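Local coordinates for protein alpha-1,3-glucanase (PDB 6K0P) that hydrolyses alpha-1,3-glucan as the catalytic domain of a family GH87 glycoside hydrolase, and is held here in complex with nigerose, at residues 198-203 / 225-230; 436-441 / 481-486; 496-501 / 530-535; 110-115 / 131-136. The protein carries 1 engineered substitution. One frame throughout, in Å; residues are numbered along the deposited sequence. Where two conformers were deposited one is given.

Overall arrangement
Contacts 1, 2 and 3 belong to the parallel beta-helix; contact 4 lies in the accompanying N-terminal domain. Contact 1 is mostly buried and packs helix 196-204 on strand 224-227, with apolar leucine and isoleucine contacts beside one arginine-phenylalanine pair. Contacts 2, 3 and 4 are partly buried. Contact 2 joins parallel strands through backbone bonds and one carboxylate-amide pair. Contacts 1 and 2 reach the same strand system, their centres about 45 Å apart. Contact 3 joins two loops near a bound glucose, using a glutamine, a serine and waters. Contact 4 is a two-stranded antiparallel pair rich in aromatic rings. The nearest atoms of contacts 2 and 4 are about 12 Å apart.

Contact 1. Residues 198-203 / 225-230; sequences QALTEF and IFLYGR
R230 NH2 donates to the backbone oxygen of F203 at 3.0 Å, with an N-H...O angle of 145°. NH2 also bonds to K209 O and, weakly, to D206 O. NH1 is held by R204 O. NH2 approaches the F203 oxygen from above its carbonyl plane. The same guanidinium lies over one face of the F203 ring, offset toward its rim. R230 CZ sits 4.0 Å from the ring centroid, off-centre, in a cation-pi contact. The ring and guanidinium planes are 31° apart, and F203 CZ lies over the centre of the guanidinium. R230 CG stands between the backbone N and the carbonyl carbon (chi1 65°), and the chain then runs extended to NE, meeting F203 tip to tip.

One helix turn earlier, L200 points at the strand. Its CD1 touches I225 CG2 at 3.4 Å, tighter than usual, with the two side chains at about a right angle. L200 CD1 also meets L227 CD2 at 3.7 Å. T232 lies against both L200 and F203. The carbonyl oxygens of F203 and R204 come from the last turn of helix 196-204, so the arginine charge probably offsets the partial negative charge there, while the leucine contacts stay purely apolar.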
loop_
_atom_site.group_PDB
_atom_site.type_symbol
_atom_site.label_atom_id
_atom_site.label_comp_id
_atom_site.label_asym_id
_atom_site.label_seq_id
_atom_site.Cartn_x
_atom_site.Cartn_y
_atom_site.Cartn_z
ATOM N N GLN A 198 -22.480 16.190 -17.153
ATOM C CA GLN A 198 -23.695 16.268 -17.965
ATOM C C GLN A 198 -24.436 14.936 -17.990
ATOM O O GLN A 198 -25.675 14.904 -17.930
ATOM C CB GLN A 198 -23.358 16.746 -19.377
ATOM C CG GLN A 198 -22.901 18.198 -19.427
ATOM C CD GLN A 198 -22.426 18.616 -20.802
ATOM O OE1 GLN A 198 -21.758 17.853 -21.507
ATOM N NE2 GLN A 198 -22.763 19.840 -21.193
ATOM N N ALA A 199 -23.699 13.827 -18.078
ATOM C CA ALA A 199 -24.331 12.512 -18.024
ATOM C C ALA A 199 -25.021 12.292 -16.684
ATOM O O ALA A 199 -26.129 11.743 -16.632
ATOM C CB ALA A 199 -23.295 11.419 -18.290
ATOM N N LEU A 200 -24.390 12.735 -15.591
ATOM C CA LEU A 200 -24.990 12.574 -14.268
ATOM C C LEU A 200 -26.244 13.425 -14.109
ATOM O O LEU A 200 -27.207 12.992 -13.471
ATOM C CB LEU A 200 -23.970 12.901 -13.175
ATOM C CG LEU A 200 -22.941 11.795 -12.937
ATOM C CD1 LEU A 200 -21.802 12.336 -12.098
ATOM C CD2 LEU A 200 -23.564 10.589 -12.252
ATOM N N THR A 201 -26.251 14.633 -14.675
ATOM C CA THR A 201 -27.461 15.449 -14.635
ATOM C C THR A 201 -28.606 14.757 -15.365
ATOM O O THR A 201 -29.736 14.698 -14.863
ATOM C CB THR A 201 -27.184 16.829 -15.230
ATOM O OG1 THR A 201 -26.231 17.510 -14.408
ATOM C CG2 THR A 201 -28.467 17.658 -15.283
ATOM N N GLU A 202 -28.326 14.213 -16.553
ATOM C CA GLU A 202 -29.346 13.470 -17.283
ATOM C C GLU A 202 -29.825 12.267 -16.479
ATOM O O GLU A 202 -31.021 11.955 -16.456
ATOM C CB GLU A 202 -28.780 13.038 -18.638
ATOM C CG GLU A 202 -29.782 12.383 -19.553
ATOM C CD GLU A 202 -29.179 12.001 -20.893
ATOM O OE1 GLU A 202 -28.217 12.678 -21.334
ATOM O OE2 GLU A 202 -29.670 11.013 -21.488
ATOM N N PHE A 203 -28.903 11.578 -15.802
ATOM C CA PHE A 203 -29.299 10.463 -14.950
ATOM C C PHE A 203 -30.209 10.925 -13.814
ATOM O O PHE A 203 -31.248 10.311 -13.550
ATOM C CB PHE A 203 -28.055 9.740 -14.410
ATOM C CG PHE A 203 -28.267 9.101 -13.066
ATOM C CD1 PHE A 203 -28.853 7.846 -12.953
ATOM C CD2 PHE A 203 -27.905 9.767 -11.898
ATOM C CE1 PHE A 203 -29.066 7.259 -11.712
ATOM C CE2 PHE A 203 -28.119 9.189 -10.656
ATOM C CZ PHE A 203 -28.693 7.942 -10.559
ATOM N N ILE A 225 -16.630 15.612 -8.562
ATOM C CA ILE A 225 -17.903 15.278 -9.184
ATOM C C ILE A 225 -18.830 14.750 -8.099
ATOM O O ILE A 225 -18.561 13.705 -7.487
ATOM C CB ILE A 225 -17.701 14.265 -10.319
ATOM C CG1 ILE A 225 -16.901 14.921 -11.446
ATOM C CG2 ILE A 225 -19.037 13.800 -10.849
ATOM C CD1 ILE A 225 -16.300 13.940 -12.429
ATOM N N PHE A 226 -19.927 15.472 -7.853
ATOM C CA PHE A 226 -20.814 15.159 -6.741
ATOM C C PHE A 226 -21.906 14.188 -7.161
ATOM O O PHE A 226 -22.546 14.360 -8.212
ATOM C CB PHE A 226 -21.403 16.437 -6.136
ATOM C CG PHE A 226 -20.440 17.135 -5.234
ATOM C CD1 PHE A 226 -19.483 17.986 -5.758
ATOM C CD2 PHE A 226 -20.432 16.875 -3.870
ATOM C CE1 PHE A 226 -18.553 18.604 -4.937
ATOM C CE2 PHE A 226 -19.519 17.488 -3.043
ATOM C CZ PHE A 226 -18.563 18.350 -3.575
ATOM N N LEU A 227 -22.104 13.162 -6.341
ATOM C CA LEU A 227 -23.159 12.180 -6.542
ATOM C C LEU A 227 -24.221 12.463 -5.495
ATOM O O LEU A 227 -23.924 12.496 -4.295
ATOM C CB LEU A 227 -22.630 10.749 -6.400
ATOM C CG LEU A 227 -21.445 10.375 -7.297
ATOM C CD1 LEU A 227 -21.215 8.852 -7.261
ATOM C CD2 LEU A 227 -21.672 10.853 -8.713
ATOM N N TYR A 228 -25.439 12.711 -5.957
ATOM C CA TYR A 228 -26.557 13.049 -5.086
ATOM C C TYR A 228 -27.836 12.653 -5.814
ATOM O O TYR A 228 -27.791 12.026 -6.878
ATOM C CB TYR A 228 -26.503 14.525 -4.654
ATOM C CG TYR A 228 -26.546 15.526 -5.793
ATOM C CD1 TYR A 228 -25.417 15.785 -6.561
ATOM C CD2 TYR A 228 -27.712 16.220 -6.091
ATOM C CE1 TYR A 228 -25.452 16.703 -7.608
ATOM C CE2 TYR A 228 -27.756 17.146 -7.125
ATOM C CZ TYR A 228 -26.626 17.384 -7.878
ATOM O OH TYR A 228 -26.653 18.296 -8.904
ATOM N N GLY A 229 -28.982 13.011 -5.238
ATOM C CA GLY A 229 -30.257 12.605 -5.800
ATOM C C GLY A 229 -30.663 11.229 -5.317
ATOM O O GLY A 229 -31.618 11.087 -4.548
ATOM N N ARG A 230 -29.934 10.204 -5.756
ATOM C CA ARG A 230 -30.216 8.827 -5.375
ATOM C C ARG A 230 -28.977 7.987 -5.650
ATOM O O ARG A 230 -27.998 8.466 -6.234
ATOM C CB ARG A 230 -31.425 8.274 -6.146
ATOM C CG ARG A 230 -31.214 8.164 -7.641
ATOM C CD ARG A 230 -32.537 7.803 -8.329
ATOM N NE ARG A 230 -32.374 7.484 -9.747
ATOM C CZ ARG A 230 -32.383 8.387 -10.719
ATOM N NH1 ARG A 230 -32.537 9.676 -10.435
ATOM N NH2 ARG A 230 -32.245 8.000 -11.980
#

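Contact 2. Residues 436-441 / 481-486; sequences GATLDR and NVDINN
The carboxylate of D440 and the amide of N485 lie side by side and point the same way, their planes 48° apart. N485 ND2 donates to D440 OD1 at 2.9 Å. OD1 is met on its syn side and lies in the plane of the N485 amide. CG of each residue is anti to its own carbonyl carbon. Water 2 is in the plane of the R441 guanidinium, at its edge, and bridges NH1 to N486 ND2. R441 CG comes within 3.7 Å of N486 ND2. On the face of D440 and N485, water 1 links T438 OG1 to D483 OD2. The other face carries A437, L439, V482 and I484, with A437 CB and V482 CG2 4.1 Å apart.

The strands run parallel, 7° apart. Backbone bonds alternate between them; the shortest is D483 N to A437 O at 2.8 Å, and R441 N to N485 O (2.9 Å) is nearly straight. D440 OD2 reaches Y403 OH, R441 NE the carboxylate of D406, and R13 NH1 both T438 OG1 and D483 OD2. N485 OD1 accepts from N515, and D483 OD1 from N513. Each carboxylate thus has two or more partners, and polar links run from one coil of the beta-helix to the next.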
loop_
_atom_site.group_PDB
_atom_site.type_symbol
_atom_site.label_atom_id
_atom_site.label_comp_id
_atom_site.label_asym_id
_atom_site.label_seq_id
_atom_site.Cartn_x
_atom_site.Cartn_y
_atom_site.Cartn_z
ATOM N N GLY A 436 -3.425 -15.086 9.255
ATOM C CA GLY A 436 -2.926 -15.440 7.941
ATOM C C GLY A 436 -2.228 -14.272 7.284
ATOM O O GLY A 436 -2.873 -13.436 6.650
ATOM N N ALA A 437 -0.918 -14.173 7.455
ATOM C CA ALA A 437 -0.195 -13.047 6.891
ATOM C C ALA A 437 1.223 -13.474 6.559
ATOM O O ALA A 437 1.840 -14.236 7.304
ATOM C CB ALA A 437 -0.166 -11.863 7.869
ATOM N N THR A 438 1.730 -12.997 5.430
ATOM C CA THR A 438 3.141 -13.138 5.100
ATOM C C THR A 438 3.717 -11.742 4.990
ATOM O O THR A 438 3.148 -10.896 4.294
ATOM C CB THR A 438 3.335 -13.911 3.794
ATOM O OG1 THR A 438 2.750 -15.214 3.945
ATOM C CG2 THR A 438 4.820 -14.053 3.469
ATOM N N LEU A 439 4.813 -11.491 5.707
ATOM C CA LEU A 439 5.444 -10.173 5.746
ATOM C C LEU A 439 6.904 -10.358 5.362
ATOM O O LEU A 439 7.672 -10.979 6.109
ATOM C CB LEU A 439 5.329 -9.538 7.132
ATOM C CG LEU A 439 3.906 -9.367 7.667
ATOM C CD1 LEU A 439 3.946 -8.916 9.123
ATOM C CD2 LEU A 439 3.103 -8.377 6.829
ATOM N N ASP A 440 7.289 -9.822 4.201
ATOM C CA ASP A 440 8.630 -10.003 3.653
ATOM C C ASP A 440 9.381 -8.685 3.723
ATOM O O ASP A 440 8.937 -7.682 3.156
ATOM C CB ASP A 440 8.570 -10.453 2.193
ATOM C CG ASP A 440 8.063 -11.869 2.029
ATOM O OD1 ASP A 440 7.967 -12.587 3.047
ATOM O OD2 ASP A 440 7.770 -12.262 0.873
ATOM N N ARG A 441 10.519 -8.683 4.409
ATOM C CA ARG A 441 11.393 -7.511 4.422
ATOM C C ARG A 441 10.653 -6.264 4.912
ATOM O O ARG A 441 10.705 -5.194 4.290
ATOM C CB ARG A 441 12.053 -7.281 3.054
ATOM C CG ARG A 441 12.909 -8.461 2.562
ATOM C CD ARG A 441 13.356 -8.312 1.087
ATOM N NE ARG A 441 12.199 -8.082 0.227
ATOM C CZ ARG A 441 11.422 -9.041 -0.269
ATOM N NH1 ARG A 441 11.689 -10.322 -0.030
ATOM N NH2 ARG A 441 10.364 -8.718 -1.002
ATOM N N ASN A 481 -1.037 -17.413 12.507
ATOM C CA ASN A 481 -0.768 -17.923 11.159
ATOM C C ASN A 481 0.003 -16.904 10.316
ATOM O O ASN A 481 -0.426 -16.484 9.241
ATOM C CB ASN A 481 -2.063 -18.386 10.484
ATOM C CG ASN A 481 -2.800 -19.407 11.324
ATOM O OD1 ASN A 481 -2.217 -20.402 11.740
ATOM N ND2 ASN A 481 -4.074 -19.151 11.607
ATOM N N VAL A 482 1.169 -16.513 10.821
ATOM C CA VAL A 482 1.962 -15.453 10.210
ATOM C C VAL A 482 3.352 -15.978 9.892
ATOM O O VAL A 482 4.001 -16.595 10.744
ATOM C CB VAL A 482 2.055 -14.214 11.116
ATOM C CG1 VAL A 482 2.916 -13.132 10.435
ATOM C CG2 VAL A 482 0.683 -13.670 11.420
ATOM N N ASP A 483 3.818 -15.704 8.683
ATOM C CA ASP A 483 5.197 -15.962 8.302
ATOM C C ASP A 483 5.892 -14.625 8.095
ATOM O O ASP A 483 5.446 -13.807 7.280
ATOM C CB ASP A 483 5.260 -16.812 7.039
ATOM C CG ASP A 483 4.716 -18.196 7.267
ATOM O OD1 ASP A 483 5.164 -18.843 8.230
ATOM O OD2 ASP A 483 3.815 -18.623 6.520
ATOM N N ILE A 484 6.978 -14.408 8.828
ATOM C CA ILE A 484 7.740 -13.164 8.779
ATOM C C ILE A 484 9.112 -13.517 8.226
ATOM O O ILE A 484 9.906 -14.203 8.891
ATOM C CB ILE A 484 7.838 -12.500 10.157
ATOM C CG1 ILE A 484 6.447 -12.034 10.603
ATOM C CG2 ILE A 484 8.813 -11.336 10.121
ATOM C CD1 ILE A 484 6.361 -11.631 12.069
ATOM N N ASN A 485 9.390 -13.080 7.006
ATOM C CA ASN A 485 10.604 -13.472 6.303
ATOM C C ASN A 485 11.531 -12.277 6.185
ATOM O O ASN A 485 11.128 -11.230 5.668
ATOM C CB ASN A 485 10.260 -14.002 4.913
ATOM C CG ASN A 485 9.392 -15.231 4.975
ATOM O OD1 ASN A 485 9.729 -16.205 5.654
ATOM N ND2 ASN A 485 8.259 -15.191 4.287
ATOM N N ASN A 486 12.766 -12.441 6.659
ATOM C CA ASN A 486 13.813 -11.441 6.512
ATOM C C ASN A 486 13.360 -10.041 6.934
ATOM O O ASN A 486 13.547 -9.072 6.192
ATOM C CB ASN A 486 14.314 -11.434 5.072
ATOM C CG ASN A 486 15.605 -10.654 4.888
ATOM O OD1 ASN A 486 16.335 -10.391 5.846
ATOM N ND2 ASN A 486 15.890 -10.274 3.645
HETATM O O HOH W 1 4.096 -17.788 3.850
HETATM O O HOH W 2 14.075 -11.601 1.410
#

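Contact 3. Residues 496-501 / 530-535; sequences SMSPNN and QGQGPA
Q532 presents the OE1 and NE2 end of its amide to the backbone of S498. Its chain bends at chi2 (-60°), which brings CD back toward the other loop. Q532 OE1 then accepts from S498 N at 2.8 Å in an almost straight bond (175°). Q532 NE2 donates to S498 O at 3.0 Å. That oxygen lies in the plane of the Q532 amide, but NE2 stands above the S498 carbonyl plane. One side-chain amide thereby satisfies both backbone polar atoms of a single residue.

S498 answers in the reverse sense. Its CB points at the 530-535 loop, and its OG is anti to its own carbonyl carbon. G533 N donates to S498 OG at 2.9 Å. This bond is bent, at 135°. S496 OG lies 3.3 Å from A535 CA and is hydrogen-bonded to Y536 N. Water 4 donates to both S496 O and Q532 OE1, so the glutamine oxygen has two donors. Water 5 lies within hydrogen-bonding distance of S498 OG, N501 OD1 and P534 O.

M497 points away from the 530-535 loop and touches Y418, a residue of a glycan pocket; its side chain is about 6 Å from a bound glucose. N501 N to M497 O closes the turn that holds the cis peptide before P499. Equivalent loops of two successive coils are joined here, as in a parallel beta-helix, beside a sugar site.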
loop_
_atom_site.group_PDB
_atom_site.type_symbol
_atom_site.label_atom_id
_atom_site.label_comp_id
_atom_site.label_asym_id
_atom_site.label_seq_id
_atom_site.Cartn_x
_atom_site.Cartn_y
_atom_site.Cartn_z
ATOM N N SER A 496 5.551 -0.384 25.452
ATOM C CA SER A 496 4.589 0.406 26.223
ATOM C C SER A 496 5.077 1.842 26.329
ATOM O O SER A 496 6.228 2.085 26.715
ATOM C CB SER A 496 4.420 -0.143 27.648
ATOM O OG SER A 496 3.737 -1.379 27.633
ATOM N N MET A 497 4.196 2.784 26.009
ATOM C CA MET A 497 4.478 4.195 26.223
ATOM C C MET A 497 4.492 4.502 27.716
ATOM O O MET A 497 3.564 4.135 28.446
ATOM C CB MET A 497 3.390 5.024 25.538
ATOM C CG MET A 497 3.421 6.510 25.840
ATOM S SD MET A 497 2.100 7.323 24.912
ATOM C CE MET A 497 2.138 8.979 25.593
ATOM N N SER A 498 5.579 5.190 28.181
ATOM C CA SER A 498 5.700 5.748 29.520
ATOM C C SER A 498 5.222 7.194 29.505
ATOM O O SER A 498 5.408 7.902 28.507
ATOM C CB SER A 498 7.164 5.736 29.966
ATOM O OG SER A 498 7.666 4.423 30.076
ATOM N N PRO A 499 4.618 7.683 30.602
ATOM C CA PRO A 499 4.400 6.974 31.864
ATOM C C PRO A 499 3.051 6.251 31.935
ATOM O O PRO A 499 2.726 5.691 32.979
ATOM C CB PRO A 499 4.411 8.114 32.882
ATOM C CG PRO A 499 3.759 9.232 32.146
ATOM C CD PRO A 499 4.178 9.088 30.692
ATOM N N ASN A 500 2.280 6.260 30.843
ATOM C CA ASN A 500 0.930 5.698 30.886
ATOM C C ASN A 500 0.940 4.230 31.295
ATOM O O ASN A 500 0.084 3.794 32.074
ATOM C CB ASN A 500 0.251 5.884 29.530
ATOM C CG ASN A 500 0.343 7.315 29.038
ATOM O OD1 ASN A 500 1.437 7.819 28.766
ATOM N ND2 ASN A 500 -0.801 7.979 28.936
ATOM N N ASN A 501 1.902 3.460 30.789
ATOM C CA ASN A 501 2.116 2.069 31.191
ATOM C C ASN A 501 0.815 1.270 31.205
ATOM O O ASN A 501 0.467 0.603 32.184
ATOM C CB ASN A 501 2.866 1.976 32.523
ATOM C CG ASN A 501 4.223 2.638 32.461
ATOM O OD1 ASN A 501 4.763 2.863 31.373
ATOM N ND2 ASN A 501 4.789 2.950 33.621
ATOM N N GLN A 530 15.041 8.521 25.614
ATOM C CA GLN A 530 15.097 9.098 26.956
ATOM C C GLN A 530 13.693 9.262 27.527
ATOM O O GLN A 530 12.786 9.755 26.852
ATOM C CB GLN A 530 15.813 10.453 26.910
ATOM C CG GLN A 530 15.235 11.418 25.884
ATOM C CD GLN A 530 16.001 12.730 25.785
ATOM O OE1 GLN A 530 16.044 13.359 24.721
ATOM N NE2 GLN A 530 16.608 13.146 26.890
ATOM N N GLY A 531 13.516 8.814 28.772
ATOM C CA GLY A 531 12.259 8.958 29.468
ATOM C C GLY A 531 11.298 7.805 29.296
ATOM O O GLY A 531 10.250 7.787 29.958
ATOM N N GLN A 532 11.624 6.837 28.448
ATOM C CA GLN A 532 10.734 5.723 28.161
ATOM C C GLN A 532 11.237 4.455 28.833
ATOM O O GLN A 532 12.443 4.262 29.014
ATOM C CB GLN A 532 10.621 5.502 26.649
ATOM C CG GLN A 532 9.833 6.594 25.969
ATOM C CD GLN A 532 8.429 6.683 26.510
ATOM O OE1 GLN A 532 7.679 5.710 26.466
ATOM N NE2 GLN A 532 8.068 7.845 27.046
ATOM N N GLY A 533 10.297 3.589 29.201
ATOM C CA GLY A 533 10.615 2.374 29.911
ATOM C C GLY A 533 10.039 1.137 29.251
ATOM O O GLY A 533 9.587 1.172 28.104
ATOM N N PRO A 534 10.040 0.024 29.968
ATOM C CA PRO A 534 9.709 -1.279 29.375
ATOM C C PRO A 534 8.202 -1.539 29.333
ATOM O O PRO A 534 7.384 -0.737 29.784
ATOM C CB PRO A 534 10.412 -2.264 30.310
ATOM C CG PRO A 534 10.434 -1.552 31.641
ATOM C CD PRO A 534 10.580 -0.094 31.337
ATOM N N ALA A 535 7.848 -2.704 28.791
ATOM C CA ALA A 535 6.460 -3.010 28.471
ATOM C C ALA A 535 5.721 -3.545 29.690
ATOM O O ALA A 535 6.315 -4.160 30.585
ATOM C CB ALA A 535 6.387 -4.039 27.344
HETATM O O HOH W 3 8.315 -0.517 26.224
HETATM O O HOH W 4 8.004 3.368 25.067
HETATM O O HOH W 5 6.977 1.819 30.101
#

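Contact 4. Residues 110-115 / 131-136; sequences LYATPS and TAYWLY
L110-A112 and T131-Y133 pair antiparallel at 135°, with L110/Y133 and A112/T131 as hydrogen-bonded pairs and Y111/A132 as the non-hydrogen-bonded pair between them. Y133 N to L110 O is the shortest bond, at 2.7 Å, and A112 N to T131 O the longest, at 3.1 Å. Y111 CE2 touches A132 CB at 3.6 Å. The Y111 hydroxyl is hydrogen-bonded to the carboxylate of E83.

L110, A112, T131 and Y133 share the other face. Y133 CG is anti to its carbonyl carbon (chi1 -60°). The edge of the Y133 ring, not its face, meets the backbone of L110 and A112, and Y133 CE1 is 3.8 Å from A112 CB. Y133 OH ends 3.7 Å from P114 CD, the two side chains at about a right angle. At the far end L110 CG rests 3.8 Å from W134 CE3.

E48 takes the backbone N-H groups of both W134 and L135. Y136 then packs on strands 72-80 and 165-173 of the same domain. P114 O bonds to the hydroxyl of Y459, and W134 NE1 weakly to R384 O, so this two-stranded antiparallel sheet of the N-terminal domain faces loops of the beta-helix domain.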
loop_
_atom_site.group_PDB
_atom_site.type_symbol
_atom_site.label_atom_id
_atom_site.label_comp_id
_atom_site.label_asym_id
_atom_site.label_seq_id
_atom_site.Cartn_x
_atom_site.Cartn_y
_atom_site.Cartn_z
ATOM N N LEU A 110 11.005 12.556 -4.201
ATOM C CA LEU A 110 10.501 13.401 -3.127
ATOM C C LEU A 110 11.651 13.614 -2.152
ATOM O O LEU A 110 12.387 12.674 -1.841
ATOM C CB LEU A 110 9.299 12.726 -2.433
ATOM C CG LEU A 110 7.923 12.789 -3.118
ATOM C CD1 LEU A 110 7.430 14.231 -3.194
ATOM C CD2 LEU A 110 7.908 12.149 -4.513
ATOM N N TYR A 111 11.818 14.849 -1.675
ATOM C CA TYR A 111 13.067 15.262 -1.042
ATOM C C TYR A 111 12.916 15.443 0.464
ATOM O O TYR A 111 11.891 15.932 0.949
ATOM C CB TYR A 111 13.615 16.534 -1.708
ATOM C CG TYR A 111 14.032 16.269 -3.134
ATOM C CD1 TYR A 111 13.111 16.348 -4.163
ATOM C CD2 TYR A 111 15.337 15.897 -3.446
ATOM C CE1 TYR A 111 13.467 16.073 -5.466
ATOM C CE2 TYR A 111 15.707 15.625 -4.759
ATOM C CZ TYR A 111 14.759 15.714 -5.761
ATOM O OH TYR A 111 15.092 15.448 -7.072
ATOM N N ALA A 112 13.951 15.033 1.192
ATOM C CA ALA A 112 14.022 15.178 2.641
ATOM C C ALA A 112 15.488 15.052 3.041
ATOM O O ALA A 112 16.387 15.140 2.198
ATOM C CB ALA A 112 13.141 14.137 3.342
ATOM N N THR A 113 15.735 14.842 4.327
ATOM C CA THR A 113 17.059 14.522 4.837
ATOM C C THR A 113 16.912 13.378 5.824
ATOM O O THR A 113 15.803 13.098 6.292
ATOM C CB THR A 113 17.700 15.722 5.551
ATOM O OG1 THR A 113 17.070 15.907 6.823
ATOM C CG2 THR A 113 17.577 16.999 4.718
ATOM N N PRO A 114 18.008 12.688 6.160
ATOM C CA PRO A 114 17.889 11.563 7.104
ATOM C C PRO A 114 17.249 11.922 8.436
ATOM O O PRO A 114 16.618 11.057 9.055
ATOM C CB PRO A 114 19.341 11.101 7.268
ATOM C CG PRO A 114 19.955 11.420 5.946
ATOM C CD PRO A 114 19.350 12.740 5.552
ATOM N N SER A 115 17.373 13.166 8.893
ATOM C CA SER A 115 16.770 13.579 10.152
ATOM C C SER A 115 15.408 14.234 9.979
ATOM O O SER A 115 14.806 14.665 10.968
ATOM C CB SER A 115 17.715 14.504 10.927
ATOM O OG SER A 115 17.944 15.705 10.213
ATOM N N THR A 131 18.208 15.013 0.125
ATOM C CA THR A 131 18.348 13.709 -0.501
ATOM C C THR A 131 17.042 13.361 -1.209
ATOM O O THR A 131 15.955 13.676 -0.715
ATOM C CB THR A 131 18.656 12.660 0.576
ATOM O OG1 THR A 131 19.920 12.957 1.180
ATOM C CG2 THR A 131 18.695 11.244 -0.007
ATOM N N ALA A 132 17.157 12.705 -2.363
ATOM C CA ALA A 132 15.991 12.210 -3.090
ATOM C C ALA A 132 15.549 10.859 -2.539
ATOM O O ALA A 132 16.373 9.957 -2.341
ATOM C CB ALA A 132 16.330 12.047 -4.570
ATOM N N TYR A 133 14.242 10.715 -2.329
ATOM C CA TYR A 133 13.599 9.476 -1.915
ATOM C C TYR A 133 12.466 9.200 -2.888
ATOM O O TYR A 133 12.157 10.019 -3.758
ATOM C CB TYR A 133 13.027 9.615 -0.495
ATOM C CG TYR A 133 14.066 9.932 0.556
ATOM C CD1 TYR A 133 14.422 11.248 0.839
ATOM C CD2 TYR A 133 14.694 8.915 1.263
ATOM C CE1 TYR A 133 15.383 11.533 1.812
ATOM C CE2 TYR A 133 15.660 9.192 2.232
ATOM C CZ TYR A 133 15.988 10.499 2.497
ATOM O OH TYR A 133 16.943 10.774 3.455
ATOM N N TRP A 134 11.814 8.049 -2.727
ATOM C CA TRP A 134 10.653 7.688 -3.549
ATOM C C TRP A 134 11.019 7.716 -5.037
ATOM O O TRP A 134 10.428 8.436 -5.849
ATOM C CB TRP A 134 9.439 8.578 -3.249
ATOM C CG TRP A 134 8.887 8.462 -1.860
ATOM C CD1 TRP A 134 9.505 7.935 -0.748
ATOM C CD2 TRP A 134 7.585 8.872 -1.438
ATOM N NE1 TRP A 134 8.656 8.024 0.343
ATOM C CE2 TRP A 134 7.475 8.592 -0.063
ATOM C CE3 TRP A 134 6.505 9.471 -2.094
ATOM C CZ2 TRP A 134 6.321 8.877 0.666
ATOM C CZ3 TRP A 134 5.355 9.744 -1.374
ATOM C CH2 TRP A 134 5.273 9.442 -0.007
ATOM N N LEU A 135 12.013 6.900 -5.372
ATOM C CA LEU A 135 12.726 6.995 -6.638
ATOM C C LEU A 135 12.055 6.237 -7.772
ATOM O O LEU A 135 12.326 6.544 -8.937
ATOM C CB LEU A 135 14.142 6.441 -6.460
ATOM C CG LEU A 135 14.953 7.062 -5.322
ATOM C CD1 LEU A 135 16.197 6.221 -5.054
ATOM C CD2 LEU A 135 15.345 8.483 -5.691
ATOM N N TYR A 136 11.209 5.257 -7.462
ATOM C CA TYR A 136 10.603 4.395 -8.470
ATOM C C TYR A 136 9.248 4.924 -8.925
ATOM O O TYR A 136 8.536 5.601 -8.181
ATOM C CB TYR A 136 10.473 2.957 -7.941
ATOM C CG TYR A 136 11.806 2.255 -7.984
ATOM C CD1 TYR A 136 12.220 1.605 -9.138
ATOM C CD2 TYR A 136 12.683 2.302 -6.907
ATOM C CE1 TYR A 136 13.468 1.010 -9.223
ATOM C CE2 TYR A 136 13.932 1.690 -6.977
ATOM C CZ TYR A 136 14.313 1.047 -8.138
ATOM O OH TYR A 136 15.548 0.441 -8.233
#